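Local atomic coordinates of EST1E (Clostridium proteoclasticum, PDB entry 2WTM), a protein that hydrolyses ester bonds, acting as a promiscuous feruloyl esterase that can release ferulic acid from its esters. Residues R43-V48 with T59-M64; I31-F36 with F80-N85; Q49-E54 with A240-M245. All blocks are in the same frame, centred on the assembly; numbering follows the deposited sequence.

In the fold
All three contacts belong to the alpha/beta-hydrolase core, and contacts 1 and 2 rest on neighbouring strands of its central sheet. Along the chain come strand 27-33, helix 43-54, strand 58-62 and helix 79-93, with helix 234-249 near the C-terminus. Contact 1 packs helix 43-54 on strand 58-62; contact 2 sets helix 79-93 against the end of strand 27-33 and the loop at the phosphate site. Contact 3 brings the C-terminal helix beside the later turns of helix 43-54. The centres of contacts 1 and 2, like those of 1 and 3, are about 12 Å apart, those of 2 and 3 about 20 Å. Helices 43-54 and 234-249 share one sheet face; contact 2 borders the probable active site.

Contact 1 of 3, residues R43-V48 with T59-M64; sequences RHIVAV and TLRADM
Two aliphatic side chains of the helix, Ile45 and Val46, lie against one long side chain of the strand, that of Arg61. The contact is all van der Waals packing. Ile45 uses its CG2 branch, set anti to the backbone N and turned to the methylene part of the arginine: CG2 sits 3.8 Å from Arg61 CD, with CG next nearest. Val46 comes from one residue further along the helix, and its CG2 reaches Arg61 NH1 at 3.7 Å, a slanting approach to the guanidinium. A bend at chi3 (-70°) turns the end of Arg61 away from the line of its methylenes, so one side chain serves both neighbours.

The charged end is held by polar partners beyond the two segments. NH2 makes a salt bridge with Asp18 of strand 11-18, and NH1 is hydrogen-bonded to the backbone oxygen of Ser40, which probably fixes the rotation of the guanidinium and steadies this buried charge.

Backbones stay well apart, Ile45 CA and Arg61 CA being 8.3 Å from each other. Helix 43-54 here packs on the strand it leads into, within the beta-alpha-beta unit 27-33, 43-54, 58-62 of the alpha/beta-hydrolase fold.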
loop_
_atom_site.group_PDB
_atom_site.type_symbol
_atom_site.label_atom_id
_atom_site.label_comp_id
_atom_site.label_asym_id
_atom_site.label_seq_id
_atom_site.Cartn_x
_atom_site.Cartn_y
_atom_site.Cartn_z
ATOM N N ARG A 43 -21.641 -15.425 9.426
ATOM C CA ARG A 43 -22.825 -15.888 8.740
ATOM C C ARG A 43 -22.939 -15.497 7.279
ATOM O O ARG A 43 -23.241 -16.329 6.423
ATOM C CB ARG A 43 -24.059 -15.330 9.487
ATOM C CG ARG A 43 -25.446 -15.524 8.835
ATOM C CD ARG A 43 -26.516 -14.824 9.765
ATOM N NE ARG A 43 -27.783 -14.481 9.122
ATOM C CZ ARG A 43 -28.042 -13.326 8.500
ATOM N NH1 ARG A 43 -27.117 -12.363 8.344
ATOM N NH2 ARG A 43 -29.239 -13.159 7.998
ATOM N N HIS A 44 -22.775 -14.205 6.985
ATOM C CA HIS A 44 -22.980 -13.739 5.620
ATOM C C HIS A 44 -21.900 -14.261 4.666
ATOM O O HIS A 44 -22.156 -14.479 3.471
ATOM C CB HIS A 44 -23.138 -12.207 5.596
ATOM C CG HIS A 44 -22.001 -11.475 6.232
ATOM N ND1 HIS A 44 -21.837 -11.419 7.597
ATOM C CD2 HIS A 44 -20.971 -10.772 5.688
ATOM C CE1 HIS A 44 -20.745 -10.713 7.866
ATOM N NE2 HIS A 44 -20.197 -10.332 6.725
ATOM N N ILE A 45 -20.675 -14.412 5.195
ATOM C CA ILE A 45 -19.539 -14.954 4.441
ATOM C C ILE A 45 -19.767 -16.424 4.056
ATOM O O ILE A 45 -19.609 -16.825 2.895
ATOM C CB ILE A 45 -18.197 -14.799 5.173
ATOM C CG1 ILE A 45 -17.909 -13.329 5.508
ATOM C CG2 ILE A 45 -17.064 -15.495 4.410
ATOM C CD1 ILE A 45 -17.729 -12.459 4.264
ATOM N N VAL A 46 -20.143 -17.208 5.080
ATOM C CA VAL A 46 -20.430 -18.606 4.866
ATOM C C VAL A 46 -21.595 -18.827 3.933
ATOM O O VAL A 46 -21.568 -19.747 3.124
ATOM C CB VAL A 46 -20.624 -19.298 6.243
ATOM C CG1 VAL A 46 -21.162 -20.729 6.032
ATOM C CG2 VAL A 46 -19.280 -19.302 7.005
ATOM N N ALA A 47 -22.635 -17.996 4.029
ATOM C CA ALA A 47 -23.779 -18.077 3.116
ATOM C C ALA A 47 -23.399 -17.880 1.672
ATOM O O ALA A 47 -23.767 -18.653 0.789
ATOM C CB ALA A 47 -24.879 -17.124 3.559
ATOM N N VAL A 48 -22.592 -16.885 1.411
ATOM C CA VAL A 48 -22.069 -16.707 0.080
ATOM C C VAL A 48 -21.168 -17.853 -0.390
ATOM O O VAL A 48 -21.288 -18.383 -1.504
ATOM C CB VAL A 48 -21.377 -15.326 0.011
ATOM C CG1 VAL A 48 -20.637 -15.216 -1.304
ATOM C CG2 VAL A 48 -22.413 -14.162 0.176
ATOM N N THR A 59 -14.190 -22.178 -3.330
ATOM C CA THR A 59 -14.039 -20.894 -2.632
ATOM C C THR A 59 -12.809 -20.926 -1.778
ATOM O O THR A 59 -12.442 -21.967 -1.191
ATOM C CB THR A 59 -15.268 -20.581 -1.787
ATOM O OG1 THR A 59 -15.556 -21.687 -0.874
ATOM C CG2 THR A 59 -16.472 -20.263 -2.717
ATOM N N LEU A 60 -12.182 -19.746 -1.653
ATOM C CA LEU A 60 -11.032 -19.607 -0.776
ATOM C C LEU A 60 -11.343 -18.396 0.044
ATOM O O LEU A 60 -11.223 -17.238 -0.421
ATOM C CB LEU A 60 -9.709 -19.494 -1.551
ATOM C CG LEU A 60 -8.346 -19.434 -0.836
ATOM C CD1 LEU A 60 -8.173 -20.703 0.021
ATOM C CD2 LEU A 60 -7.291 -19.309 -1.850
ATOM N N ARG A 61 -11.812 -18.643 1.266
ATOM C CA ARG A 61 -12.033 -17.635 2.246
ATOM C C ARG A 61 -10.733 -17.363 2.976
ATOM O O ARG A 61 -10.124 -18.292 3.507
ATOM C CB ARG A 61 -13.135 -18.031 3.249
ATOM C CG ARG A 61 -14.554 -18.198 2.702
ATOM C CD ARG A 61 -15.463 -18.836 3.709
ATOM N NE ARG A 61 -15.111 -20.246 3.905
ATOM C CZ ARG A 61 -15.370 -20.918 5.006
ATOM N NH1 ARG A 61 -15.880 -20.299 6.021
ATOM N NH2 ARG A 61 -15.143 -22.238 5.091
ATOM N N ALA A 62 -10.259 -16.103 3.038
ATOM C CA ALA A 62 -8.976 -15.808 3.700
ATOM C C ALA A 62 -9.190 -14.759 4.771
ATOM O O ALA A 62 -9.850 -13.707 4.507
ATOM C CB ALA A 62 -7.995 -15.247 2.637
ATOM N N ASP A 63 -8.664 -15.010 5.959
ATOM C CA ASP A 63 -8.639 -14.075 7.044
ATOM C C ASP A 63 -7.429 -13.121 6.770
ATOM O O ASP A 63 -6.298 -13.555 6.535
ATOM C CB ASP A 63 -8.425 -14.768 8.386
ATOM C CG ASP A 63 -9.638 -15.527 8.860
ATOM O OD1 ASP A 63 -10.754 -15.181 8.414
ATOM O OD2 ASP A 63 -9.422 -16.422 9.745
ATOM N N MET A 64 -7.705 -11.836 6.766
ATOM C CA MET A 64 -6.690 -10.840 6.523
ATOM C C MET A 64 -5.880 -10.524 7.746
ATOM O O MET A 64 -6.175 -10.913 8.859
ATOM C CB MET A 64 -7.386 -9.559 5.983
ATOM C CG MET A 64 -8.244 -9.817 4.700
ATOM S SD MET A 64 -7.153 -10.029 3.283
ATOM C CE MET A 64 -6.887 -11.826 3.221
#

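Contact 2 of 3, residues I31-F36 with F80-N85; sequences IIIHGF and FKWLTN. With PO4 (phosphate ion), chain E.
Strand 27-33 runs out into a loop beside helix 79-93, with Ile33 CA and Trp82 CA 9.6 Å apart, and the indole of Trp82 bridges the gap. This is the alpha/beta-hydrolase arrangement in which the loop after the strand carries a His-Gly motif into the active-site region.

Trp82 points its six-membered ring at the loop. Its CZ3 comes within 3.4 Å of His34 O, which approaches the ring at a slant, while Gly35 O lies at the ring edge, in plane, 3.6 Å from CH2. The imidazole of His34 crosses the indole steeply, the planes at 78°, with His34 CE1 3.7 Å from Trp82 CH2. Ile33 adds its CG2 methyl near CZ3. At the other end of the indole, in the five-membered ring, NE1 is hydrogen-bonded to Tyr65 O.

His34 has CG between the backbone N and the carbonyl carbon (chi1 60°), which brings the imidazole up to the indole and ND1 level with the carbonyl of Gly35. ND1 then donates to Gly35 O at 2.8 Å, nearly in the imidazole plane, and NE2 accepts from Met64 N; with one nitrogen donating and the other accepting, the ring is probably held in this rotation.

Beyond the turn a phosphate ion, probably from the crystallisation liquor, sits among Ser108 OG, His228 NE2 and Gln109 N. Ser108 and His228 probably belong to the catalytic triad, so the ion probably occupies the place of the ester group under attack, and the backbone N-H groups of Phe36 and Gln109 probably form the oxyanion hole, as in relatives. Phe36 N gives PO4 O4 a hydrogen bond of 2.8 Å, with an N-H...O angle of 158°.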
loop_
_atom_site.group_PDB
_atom_site.type_symbol
_atom_site.label_atom_id
_atom_site.label_comp_id
_atom_site.label_asym_id
_atom_site.label_seq_id
_atom_site.Cartn_x
_atom_site.Cartn_y
_atom_site.Cartn_z
ATOM N N ILE A 31 -12.212 -16.135 -4.502
ATOM C CA ILE A 31 -11.597 -15.625 -3.303
ATOM C C ILE A 31 -12.617 -14.717 -2.582
ATOM O O ILE A 31 -13.234 -13.836 -3.196
ATOM C CB ILE A 31 -10.306 -14.862 -3.626
ATOM C CG1 ILE A 31 -9.251 -15.816 -4.226
ATOM C CG2 ILE A 31 -9.685 -14.269 -2.363
ATOM C CD1 ILE A 31 -8.094 -15.121 -4.942
ATOM N N ILE A 32 -12.776 -14.908 -1.287
ATOM C CA ILE A 32 -13.785 -14.181 -0.484
ATOM C C ILE A 32 -13.079 -13.516 0.674
ATOM O O ILE A 32 -12.436 -14.185 1.502
ATOM C CB ILE A 32 -14.885 -15.136 0.109
ATOM C CG1 ILE A 32 -15.521 -15.892 -1.058
ATOM C CG2 ILE A 32 -15.943 -14.320 0.796
ATOM C CD1 ILE A 32 -16.575 -16.926 -0.574
ATOM N N ILE A 33 -13.243 -12.212 0.795
ATOM C CA ILE A 33 -12.603 -11.394 1.817
ATOM C C ILE A 33 -13.625 -10.693 2.732
ATOM O O ILE A 33 -14.512 -9.965 2.286
ATOM C CB ILE A 33 -11.680 -10.319 1.202
ATOM C CG1 ILE A 33 -10.721 -10.911 0.164
ATOM C CG2 ILE A 33 -10.962 -9.550 2.294
ATOM C CD1 ILE A 33 -9.784 -11.951 0.673
ATOM N N HIS A 34 -13.520 -10.957 4.039
ATOM C CA HIS A 34 -14.397 -10.381 5.026
ATOM C C HIS A 34 -14.100 -8.894 5.320
ATOM O O HIS A 34 -13.135 -8.324 4.756
ATOM C CB HIS A 34 -14.167 -11.161 6.315
ATOM C CG HIS A 34 -12.774 -11.077 6.791
ATOM N ND1 HIS A 34 -12.323 -9.974 7.498
ATOM C CD2 HIS A 34 -11.715 -11.901 6.655
ATOM C CE1 HIS A 34 -11.031 -10.124 7.730
ATOM N NE2 HIS A 34 -10.633 -11.279 7.234
ATOM N N GLY A 35 -14.884 -8.311 6.242
ATOM C CA GLY A 35 -14.705 -6.908 6.599
ATOM C C GLY A 35 -13.904 -6.635 7.864
ATOM O O GLY A 35 -13.267 -7.520 8.458
ATOM N N PHE A 36 -13.878 -5.358 8.216
ATOM C CA PHE A 36 -13.128 -4.765 9.352
ATOM C C PHE A 36 -13.723 -5.299 10.623
ATOM O O PHE A 36 -14.908 -5.115 10.847
ATOM C CB PHE A 36 -13.333 -3.260 9.230
ATOM C CG PHE A 36 -12.793 -2.384 10.339
ATOM C CD1 PHE A 36 -11.570 -1.732 10.216
ATOM C CD2 PHE A 36 -13.588 -1.985 11.404
ATOM C CE1 PHE A 36 -11.083 -0.832 11.173
ATOM C CE2 PHE A 36 -13.095 -1.086 12.342
ATOM C CZ PHE A 36 -11.873 -0.464 12.200
ATOM N N PHE A 80 -3.038 -1.286 2.964
ATOM C CA PHE A 80 -1.832 -1.746 2.190
ATOM C C PHE A 80 -1.526 -3.204 2.634
ATOM O O PHE A 80 -1.213 -4.043 1.806
ATOM C CB PHE A 80 -0.636 -0.896 2.454
ATOM C CG PHE A 80 -0.590 0.394 1.696
ATOM C CD1 PHE A 80 -1.568 0.824 0.854
ATOM C CD2 PHE A 80 0.503 1.236 1.934
ATOM C CE1 PHE A 80 -1.465 2.082 0.213
ATOM C CE2 PHE A 80 0.608 2.449 1.301
ATOM C CZ PHE A 80 -0.383 2.870 0.463
ATOM N N LYS A 81 -1.566 -3.467 3.950
ATOM C CA LYS A 81 -1.346 -4.866 4.378
ATOM C C LYS A 81 -2.366 -5.822 3.795
ATOM O O LYS A 81 -1.986 -6.910 3.308
ATOM C CB LYS A 81 -1.298 -4.959 5.893
ATOM C CG LYS A 81 -0.138 -4.144 6.464
ATOM C CD LYS A 81 0.069 -4.337 7.979
ATOM C CE LYS A 81 1.104 -3.337 8.590
ATOM N NZ LYS A 81 1.441 -3.715 10.014
ATOM N N TRP A 82 -3.650 -5.465 3.876
ATOM C CA TRP A 82 -4.670 -6.272 3.279
ATOM C C TRP A 82 -4.458 -6.486 1.779
ATOM O O TRP A 82 -4.649 -7.603 1.257
ATOM C CB TRP A 82 -6.087 -5.690 3.533
ATOM C CG TRP A 82 -6.602 -5.998 4.904
ATOM C CD1 TRP A 82 -5.901 -6.214 6.073
ATOM C CD2 TRP A 82 -8.010 -6.174 5.230
ATOM N NE1 TRP A 82 -6.822 -6.516 7.114
ATOM C CE2 TRP A 82 -8.094 -6.529 6.594
ATOM C CE3 TRP A 82 -9.178 -6.143 4.463
ATOM C CZ2 TRP A 82 -9.345 -6.811 7.191
ATOM C CZ3 TRP A 82 -10.367 -6.455 5.019
ATOM C CH2 TRP A 82 -10.462 -6.770 6.369
ATOM N N LEU A 83 -4.057 -5.457 1.046
ATOM C CA LEU A 83 -3.910 -5.635 -0.426
ATOM C C LEU A 83 -2.702 -6.596 -0.641
ATOM O O LEU A 83 -2.735 -7.515 -1.482
ATOM C CB LEU A 83 -3.699 -4.303 -1.128
ATOM C CG LEU A 83 -4.996 -3.564 -1.136
ATOM C CD1 LEU A 83 -4.714 -2.233 -1.629
ATOM C CD2 LEU A 83 -6.056 -4.277 -1.979
ATOM N N THR A 84 -1.639 -6.436 0.139
ATOM C CA THR A 84 -0.467 -7.398 0.123
ATOM C C THR A 84 -0.940 -8.831 0.324
ATOM O O THR A 84 -0.567 -9.745 -0.392
ATOM C CB THR A 84 0.648 -6.914 1.051
ATOM O OG1 THR A 84 1.119 -5.621 0.565
ATOM C CG2 THR A 84 1.774 -7.884 1.096
ATOM N N ASN A 85 -1.757 -8.967 1.372
ATOM C CA ASN A 85 -2.320 -10.269 1.744
ATOM C C ASN A 85 -3.097 -10.873 0.578
ATOM O O ASN A 85 -2.957 -12.051 0.207
ATOM C CB ASN A 85 -3.217 -10.186 2.992
ATOM C CG ASN A 85 -2.540 -9.701 4.250
ATOM O OD1 ASN A 85 -3.224 -9.359 5.182
ATOM N ND2 ASN A 85 -1.226 -9.818 4.336
HETATM P P PO4 E . -17.040 -3.912 8.192
HETATM O O1 PO4 E . -17.537 -5.349 8.304
HETATM O O2 PO4 E . -16.684 -3.611 9.629
HETATM O O3 PO4 E . -18.200 -2.978 7.875
HETATM O O4 PO4 E . -15.906 -3.680 7.152
#

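Contact 3 of 3, residues Q49-E54 with A240-M245; sequences QETLNE and AVKEFM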
loop_
_atom_site.group_PDB
_atom_site.type_symbol
_atom_site.label_atom_id
_atom_site.label_comp_id
_atom_site.label_asym_id
_atom_site.label_seq_id
_atom_site.Cartn_x
_atom_site.Cartn_y
_atom_site.Cartn_z
ATOM N N GLN A 49 -20.246 -18.285 0.475
ATOM C CA GLN A 49 -19.382 -19.413 0.207
ATOM C C GLN A 49 -20.165 -20.676 -0.201
ATOM O O GLN A 49 -19.867 -21.302 -1.227
ATOM C CB GLN A 49 -18.531 -19.671 1.437
ATOM C CG GLN A 49 -17.770 -20.938 1.362
ATOM C CD GLN A 49 -18.181 -21.921 2.460
ATOM O OE1 GLN A 49 -18.285 -21.565 3.620
ATOM N NE2 GLN A 49 -18.319 -23.210 2.077
ATOM N N GLU A 50 -21.204 -20.962 0.585
ATOM C CA GLU A 50 -22.023 -22.196 0.372
ATOM C C GLU A 50 -22.760 -22.129 -0.925
ATOM O O GLU A 50 -22.781 -23.090 -1.686
ATOM C CB GLU A 50 -22.961 -22.406 1.555
ATOM C CG GLU A 50 -22.178 -22.903 2.761
ATOM C CD GLU A 50 -22.998 -23.255 3.971
ATOM O OE1 GLU A 50 -24.160 -22.827 4.065
ATOM O OE2 GLU A 50 -22.408 -23.865 4.879
ATOM N N THR A 51 -23.340 -20.975 -1.208
ATOM C CA THR A 51 -23.947 -20.734 -2.493
ATOM C C THR A 51 -23.028 -20.967 -3.681
ATOM O O THR A 51 -23.376 -21.594 -4.664
ATOM C CB THR A 51 -24.510 -19.296 -2.551
ATOM O OG1 THR A 51 -25.522 -19.142 -1.545
ATOM C CG2 THR A 51 -25.057 -18.993 -3.897
ATOM N N LEU A 52 -21.804 -20.421 -3.610
ATOM C CA LEU A 52 -20.854 -20.619 -4.672
ATOM C C LEU A 52 -20.514 -22.085 -4.866
ATOM O O LEU A 52 -20.473 -22.558 -5.984
ATOM C CB LEU A 52 -19.618 -19.708 -4.470
ATOM C CG LEU A 52 -19.957 -18.229 -4.565
ATOM C CD1 LEU A 52 -18.840 -17.436 -3.988
ATOM C CD2 LEU A 52 -20.157 -17.882 -5.992
ATOM N N ASN A 53 -20.221 -22.793 -3.782
ATOM C CA ASN A 53 -19.891 -24.197 -3.885
ATOM C C ASN A 53 -21.059 -24.984 -4.524
ATOM O O ASN A 53 -20.838 -25.875 -5.284
ATOM C CB ASN A 53 -19.610 -24.817 -2.496
ATOM C CG ASN A 53 -18.455 -24.171 -1.707
ATOM O OD1 ASN A 53 -18.459 -24.289 -0.495
ATOM N ND2 ASN A 53 -17.473 -23.573 -2.376
ATOM N N GLU A 54 -22.265 -24.592 -4.198
ATOM C CA GLU A 54 -23.455 -25.262 -4.737
ATOM C C GLU A 54 -23.593 -25.165 -6.247
ATOM O O GLU A 54 -24.085 -26.103 -6.901
ATOM C CB GLU A 54 -24.601 -24.683 -3.999
ATOM C CG GLU A 54 -25.862 -25.267 -4.272
ATOM C CD GLU A 54 -26.809 -24.771 -3.288
ATOM O OE1 GLU A 54 -27.550 -23.826 -3.655
ATOM O OE2 GLU A 54 -26.731 -25.299 -2.144
ATOM N N ALA A 240 -28.837 -13.358 -5.535
ATOM C CA ALA A 240 -28.295 -12.444 -6.545
ATOM C C ALA A 240 -26.884 -12.886 -6.988
ATOM O O ALA A 240 -26.517 -12.853 -8.146
ATOM C CB ALA A 240 -28.263 -11.060 -5.995
ATOM N N VAL A 241 -26.103 -13.317 -6.005
ATOM C CA VAL A 241 -24.759 -13.860 -6.243
ATOM C C VAL A 241 -24.852 -15.102 -7.131
ATOM O O VAL A 241 -24.144 -15.243 -8.100
ATOM C CB VAL A 241 -24.074 -14.200 -4.893
ATOM C CG1 VAL A 241 -22.830 -15.063 -5.072
ATOM C CG2 VAL A 241 -23.747 -12.894 -4.117
ATOM N N LYS A 242 -25.800 -15.965 -6.815
ATOM C CA LYS A 242 -26.017 -17.177 -7.583
ATOM C C LYS A 242 -26.358 -16.916 -9.036
ATOM O O LYS A 242 -25.728 -17.464 -9.915
ATOM C CB LYS A 242 -27.103 -18.001 -6.909
ATOM C CG LYS A 242 -27.375 -19.322 -7.613
ATOM C CD LYS A 242 -28.717 -19.956 -7.128
ATOM C CE LYS A 242 -28.750 -21.445 -7.452
ATOM N NZ LYS A 242 -30.054 -22.118 -7.037
ATOM N N GLU A 243 -27.319 -16.029 -9.296
ATOM C CA GLU A 243 -27.745 -15.768 -10.687
ATOM C C GLU A 243 -26.636 -15.101 -11.530
ATOM O O GLU A 243 -26.304 -15.465 -12.636
ATOM C CB GLU A 243 -28.975 -14.866 -10.697
ATOM C CG GLU A 243 -30.274 -15.654 -10.291
ATOM C CD GLU A 243 -31.565 -14.803 -10.169
ATOM O OE1 GLU A 243 -31.638 -13.671 -10.777
ATOM O OE2 GLU A 243 -32.502 -15.298 -9.446
ATOM N N PHE A 244 -25.864 -14.146 -10.755
ATOM C CA PHE A 244 -24.807 -13.487 -11.471
ATOM C C PHE A 244 -23.684 -14.420 -11.841
ATOM O O PHE A 244 -23.126 -14.349 -12.942
ATOM C CB PHE A 244 -24.322 -12.285 -10.589
ATOM C CG PHE A 244 -23.055 -11.630 -11.070
ATOM C CD1 PHE A 244 -23.083 -10.696 -12.060
ATOM C CD2 PHE A 244 -21.847 -11.952 -10.502
ATOM C CE1 PHE A 244 -21.899 -10.060 -12.467
ATOM C CE2 PHE A 244 -20.652 -11.358 -10.929
ATOM C CZ PHE A 244 -20.719 -10.387 -11.903
ATOM N N MET A 245 -23.338 -15.277 -10.885
ATOM C CA MET A 245 -22.236 -16.225 -11.054
ATOM C C MET A 245 -22.583 -17.339 -12.043
ATOM O O MET A 245 -21.740 -17.701 -12.859
ATOM C CB MET A 245 -21.729 -16.738 -9.693
ATOM C CG MET A 245 -20.768 -15.718 -8.972
ATOM S SD MET A 245 -19.306 -15.306 -9.945
ATOM C CE MET A 245 -18.444 -16.852 -9.948
#
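The helical segments 49-54 and 240-245 run in broadly the same direction, their axes crossing at -33° and coming within 9.6 Å of each other. Thr51 CA and Lys242 CA form the nearest backbone pair, 6.5 Å apart. Leu52 packs through one methyl: CD2 touches Met245 CG at 3.7 Å and Val241 CG1 at 4.0 Å, residues one turn apart on the partner helix. With CG anti to the carbonyl carbon (chi1 -65°), the tip of the leucine is carried across to the partner helix, where CD2 can meet both residues. Val241 meets it with the CG1 branch, the two side chains crossing roughly at right angles.

In the alpha/beta-hydrolase fold these two helices lie side by side on one face of the central sheet: Leu52 also packs on Cys30 and Ile32 of strand 27-33, and Met245 on Ile129 of strand 125-131. Nearer the surface, Thr51 CG2 lies 3.8 Å from Lys242 CB, while Thr51 OG1 is turned back to a hydrogen bond with Ala47 O, one turn earlier. Lys242 continues from there as an extended chain, and its NZ ends 4.5 Å from Glu54 OE1, opposite charges too far apart for a salt bridge.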